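4-hydroxy-tetrahydrodipicolinate synthase (Methylacidiphilum fumariolicum SolV, PDB 6T3T) catalyses the condensation of pyruvate with L-aspartate beta-semialdehyde to 4-hydroxy-tetrahydrodipicolinate, a step of lysine biosynthesis by the diaminopimelate pathway. Local coordinates at the interface of chains A and B and the interface of chains A and C. Numbering follows the deposited sequence. Chains: chain A/B/C, 4-hydroxy-tetrahydrodipicolinate synthase.

Contact 1: the interface of chains A and B. Residues chain A 169, 172-173, 176; chain B 190, 238, 242.
At this helix-to-helix seam of a DapA-family beta/alpha-barrel enzyme, one of the subunit interfaces of the homotetramer (a dimer of dimers), B:Tyr238 of helix 227-243 reaches across to A:Asp169 and A:Ser172 of helix 168-177. Its ring carbon CG stands anti to the backbone N (chi1 176°), which sends the ring away from its own helix and over one flank of the partner helix. B:Tyr238 OH, the phenol hydroxyl, donates to the carboxylate OD2 of A:Asp169 at 2.8 Å. It meets that oxygen from above, 54° out of the carboxylate plane. The other oxygen, OD1, lies at the rim of the ring, in its plane. Tyrosine suits the place because it joins a flat apolar body to a polar end. CB of A:Ser172 sits over one face of the B:Tyr238 ring, 3.7 Å from the centroid and displaced toward the rim. A serine is small enough to let the ring come this close to the helix. A:Gln173 CG lies 4.0 Å from B:Tyr238 CE2, its amide nearly perpendicular to the ring; A:Glu176 CG packs near B:Tyr238 CD2. A phenylalanine in place of B:Tyr238 would probably keep the ring packing but leave OD2 of A:Asp169 without its donor across the interface. A water extends the polar network: it bonds to A:Asp169 OD1 at 2.8 Å, to the hydroxyl OG of A:Ser172 at 3.0 Å and to the carbonyl O of B:Ala190 at 2.6 Å. Farther along, OE1 of A:Glu176 and NH2 of B:Arg242 are 5.4 Å apart, too far for a salt bridge, though their opposite charges may attract weakly.

Contact 2: the interface of chains A and C. Residues chain A 270; chain C 80-82, 105, 108, 110, 115, 118.
With chi1 at 164°, C:His118 turns its imidazole toward A:Pro270, whose CB lies 3.8 Å from C:His118 ND1. In C:Thr82 a chi1 of -52° swings the hydroxyl OG1 toward that same ring nitrogen. There OG1 lies at the imidazole edge, hydrogen-bonded to C:His118 ND1 at 2.9 Å, a bond that helps fix the ring's rotation. C:Thr82 OG1 merely passes close to A:Pro270 N, at 3.0 Å; this tertiary amide nitrogen carries no hydrogen, and the pair is better read as packing. A:Pro270 enters the pocket ring first, after a cis peptide bond. Its CB is 3.7 Å from C:His118 CB and equally 3.7 Å from C:Pro105 CG, while C:Pro110 CG backs it at 3.9 Å. Prolines suit this lining, being compact, rigid and apolar; C:Pro105 CG also sits over the centre of the imidazole face, probably helping to steady the histidine. At the opposite margin, C:Asn108 ND2 donates to the carbonyl O of C:Asn80 at 3.0 Å, tying two loops together beside CG of A:Pro270, which ND2 approaches to 3.5 Å. This is another subunit interface of the homotetramer. Its socket combines loops following strands 72-76 and 99-103, the latter also carrying C:Tyr107, a predicted proton-relay residue, with helices 82-95 and 112-125, on the barrel's catalytic face; the plug belongs to the loop between helices 251-259 and 276-295 of chain A.

Contact 1: the interface of chains A and B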
loop_
_atom_site.group_PDB
_atom_site.type_symbol
_atom_site.label_atom_id
_atom_site.label_comp_id
_atom_site.label_asym_id
_atom_site.label_seq_id
_atom_site.Cartn_x
_atom_site.Cartn_y
_atom_site.Cartn_z
ATOM N N ASP A 169 9.433 -10.446 8.775
ATOM C CA ASP A 169 9.798 -9.584 9.889
ATOM C C ASP A 169 8.820 -9.721 11.061
ATOM O O ASP A 169 9.205 -9.579 12.229
ATOM C CB ASP A 169 9.869 -8.152 9.383
ATOM C CG ASP A 169 10.927 -7.372 10.062
ATOM O OD1 ASP A 169 12.109 -7.707 9.847
ATOM O OD2 ASP A 169 10.583 -6.442 10.814
ATOM N N SER A 172 10.142 -12.459 13.291
ATOM C CA SER A 172 11.206 -12.002 14.186
ATOM C C SER A 172 10.654 -11.204 15.360
ATOM O O SER A 172 11.146 -11.337 16.487
ATOM C CB SER A 172 12.233 -11.151 13.426
ATOM O OG SER A 172 12.968 -11.936 12.514
ATOM N N GLN A 173 9.651 -10.345 15.115
ATOM C CA GLN A 173 9.040 -9.594 16.215
ATOM C C GLN A 173 8.302 -10.523 17.176
ATOM O O GLN A 173 8.378 -10.355 18.403
ATOM C CB GLN A 173 8.093 -8.515 15.666
ATOM C CG GLN A 173 8.821 -7.257 15.117
ATOM C CD GLN A 173 8.003 -6.437 14.102
ATOM O OE1 GLN A 173 7.036 -6.925 13.525
ATOM N NE2 GLN A 173 8.422 -5.193 13.867
ATOM N N GLU A 176 10.815 -12.286 19.319
ATOM C CA GLU A 176 11.273 -11.348 20.349
ATOM C C GLU A 176 10.286 -11.269 21.506
ATOM O O GLU A 176 10.687 -11.237 22.671
ATOM C CB GLU A 176 11.397 -9.920 19.805
ATOM C CG GLU A 176 12.768 -9.357 19.544
ATOM C CD GLU A 176 13.744 -9.489 20.700
ATOM O OE1 GLU A 176 13.613 -8.822 21.753
ATOM O OE2 GLU A 176 14.699 -10.253 20.512
ATOM N N ALA B 190 17.674 -6.846 8.714
ATOM C CA ALA B 190 16.660 -7.667 9.374
ATOM C C ALA B 190 16.151 -8.806 8.500
ATOM O O ALA B 190 15.557 -9.747 9.034
ATOM C CB ALA B 190 15.472 -6.804 9.812
ATOM N N TYR B 238 18.523 -8.542 16.264
ATOM C CA TYR B 238 17.308 -8.073 15.612
ATOM C C TYR B 238 16.806 -6.735 16.147
ATOM O O TYR B 238 16.434 -5.881 15.329
ATOM C CB TYR B 238 16.213 -9.142 15.700
ATOM C CG TYR B 238 14.953 -8.605 15.109
ATOM C CD1 TYR B 238 14.844 -8.463 13.742
ATOM C CD2 TYR B 238 13.926 -8.148 15.911
ATOM C CE1 TYR B 238 13.753 -7.941 13.180
ATOM C CE2 TYR B 238 12.791 -7.613 15.348
ATOM C CZ TYR B 238 12.713 -7.516 13.976
ATOM O OH TYR B 238 11.611 -6.976 13.369
ATOM N N ARG B 242 16.247 -3.304 13.866
ATOM C CA ARG B 242 15.014 -2.533 13.876
ATOM C C ARG B 242 15.293 -1.064 14.159
ATOM O O ARG B 242 14.855 -0.180 13.412
ATOM C CB ARG B 242 14.094 -3.124 14.933
ATOM C CG ARG B 242 12.619 -3.081 14.696
ATOM C CD ARG B 242 12.005 -3.580 15.998
ATOM N NE ARG B 242 12.732 -2.960 17.121
ATOM C CZ ARG B 242 12.868 -3.481 18.343
ATOM N NH1 ARG B 242 13.565 -2.816 19.266
ATOM N NH2 ARG B 242 12.316 -4.655 18.647
HETATM O O HOH W 1 13.178 -10.331 9.996
#

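Contact 2: the interface of chains A and C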
loop_
_atom_site.group_PDB
_atom_site.type_symbol
_atom_site.label_atom_id
_atom_site.label_comp_id
_atom_site.label_asym_id
_atom_site.label_seq_id
_atom_site.Cartn_x
_atom_site.Cartn_y
_atom_site.Cartn_z
ATOM N N PRO A 270 -19.493 -17.051 -3.787
ATOM C CA PRO A 270 -18.919 -16.256 -4.884
ATOM C C PRO A 270 -17.598 -16.759 -5.513
ATOM O O PRO A 270 -17.049 -16.063 -6.364
ATOM C CB PRO A 270 -18.713 -14.884 -4.215
ATOM C CG PRO A 270 -18.278 -15.265 -2.779
ATOM C CD PRO A 270 -19.162 -16.494 -2.457
ATOM N N ASN C 80 -20.850 -12.719 2.325
ATOM C CA ASN C 80 -19.809 -13.326 1.514
ATOM C C ASN C 80 -20.186 -14.736 1.069
ATOM O O ASN C 80 -19.391 -15.386 0.373
ATOM C CB ASN C 80 -18.452 -13.301 2.253
ATOM C CG ASN C 80 -18.402 -14.224 3.452
ATOM O OD1 ASN C 80 -19.438 -14.695 3.954
ATOM N ND2 ASN C 80 -17.175 -14.487 3.936
ATOM N N SER C 81 -21.399 -15.185 1.422
ATOM C CA SER C 81 -22.057 -16.338 0.819
ATOM C C SER C 81 -23.178 -15.870 -0.117
ATOM O O SER C 81 -24.143 -15.230 0.333
ATOM C CB SER C 81 -22.627 -17.253 1.906
ATOM O OG SER C 81 -23.595 -18.121 1.361
ATOM N N THR C 82 -23.075 -16.241 -1.403
ATOM C CA THR C 82 -24.080 -15.849 -2.394
ATOM C C THR C 82 -25.471 -16.349 -2.008
ATOM O O THR C 82 -26.463 -15.604 -2.069
ATOM C CB THR C 82 -23.695 -16.404 -3.767
ATOM O OG1 THR C 82 -22.344 -16.037 -4.084
ATOM C CG2 THR C 82 -24.659 -15.891 -4.853
ATOM N N PRO C 105 -18.532 -9.588 -1.420
ATOM C CA PRO C 105 -18.034 -10.644 -0.538
ATOM C C PRO C 105 -16.720 -10.232 0.095
ATOM O O PRO C 105 -15.863 -9.609 -0.545
ATOM C CB PRO C 105 -17.861 -11.842 -1.482
ATOM C CG PRO C 105 -18.888 -11.625 -2.525
ATOM C CD PRO C 105 -18.874 -10.112 -2.754
ATOM N N ASN C 108 -13.278 -14.046 1.591
ATOM C CA ASN C 108 -12.935 -15.115 0.649
ATOM C C ASN C 108 -12.385 -14.588 -0.672
ATOM O O ASN C 108 -11.989 -15.397 -1.516
ATOM C CB ASN C 108 -14.122 -16.085 0.381
ATOM C CG ASN C 108 -15.500 -15.390 0.174
ATOM O OD1 ASN C 108 -15.604 -14.174 0.036
ATOM N ND2 ASN C 108 -16.559 -16.197 0.162
ATOM N N PRO C 110 -13.172 -13.284 -3.768
ATOM C CA PRO C 110 -13.449 -13.895 -5.066
ATOM C C PRO C 110 -12.808 -13.104 -6.209
ATOM O O PRO C 110 -12.497 -11.914 -6.098
ATOM C CB PRO C 110 -14.978 -13.882 -5.141
ATOM C CG PRO C 110 -15.389 -12.829 -4.278
ATOM C CD PRO C 110 -14.344 -12.576 -3.232
ATOM N N LEU C 115 -17.161 -12.259 -8.668
ATOM C CA LEU C 115 -18.029 -11.131 -8.357
ATOM C C LEU C 115 -19.132 -10.998 -9.398
ATOM O O LEU C 115 -20.287 -10.699 -9.064
ATOM C CB LEU C 115 -17.222 -9.829 -8.310
ATOM C CG LEU C 115 -16.253 -9.678 -7.150
ATOM C CD1 LEU C 115 -15.605 -8.296 -7.151
ATOM C CD2 LEU C 115 -16.955 -9.959 -5.852
ATOM N N HIS C 118 -21.630 -13.683 -8.604
ATOM C CA HIS C 118 -22.212 -13.459 -7.279
ATOM C C HIS C 118 -23.310 -12.403 -7.339
ATOM O O HIS C 118 -24.465 -12.668 -6.984
ATOM C CB HIS C 118 -21.111 -13.055 -6.293
ATOM C CG HIS C 118 -21.619 -12.437 -5.026
ATOM N ND1 HIS C 118 -22.056 -13.184 -3.957
ATOM C CD2 HIS C 118 -21.766 -11.139 -4.661
ATOM C CE1 HIS C 118 -22.448 -12.379 -2.981
ATOM N NE2 HIS C 118 -22.267 -11.132 -3.376
#

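Contact 1 and contact 2 lie about 36 Å apart, between their C-alpha centres, and share no residue: chain A uses helix 168-177 toward chain B and the loop before helix 276-295 toward chain C. Two separate two-fold interfaces on one subunit are what a homotetramer built as a dimer of dimers requires, each patch having a twin with the chains exchanged. The centre of contact 2 is about 11 Å from C:Tyr133, that of contact 1 about 19 Å from A:Tyr133; both are about 16 Å from Lys162. Contact 2, with its catalytic-face loops, may therefore help shape a neighbour's active site, while contact 1 more probably serves assembly.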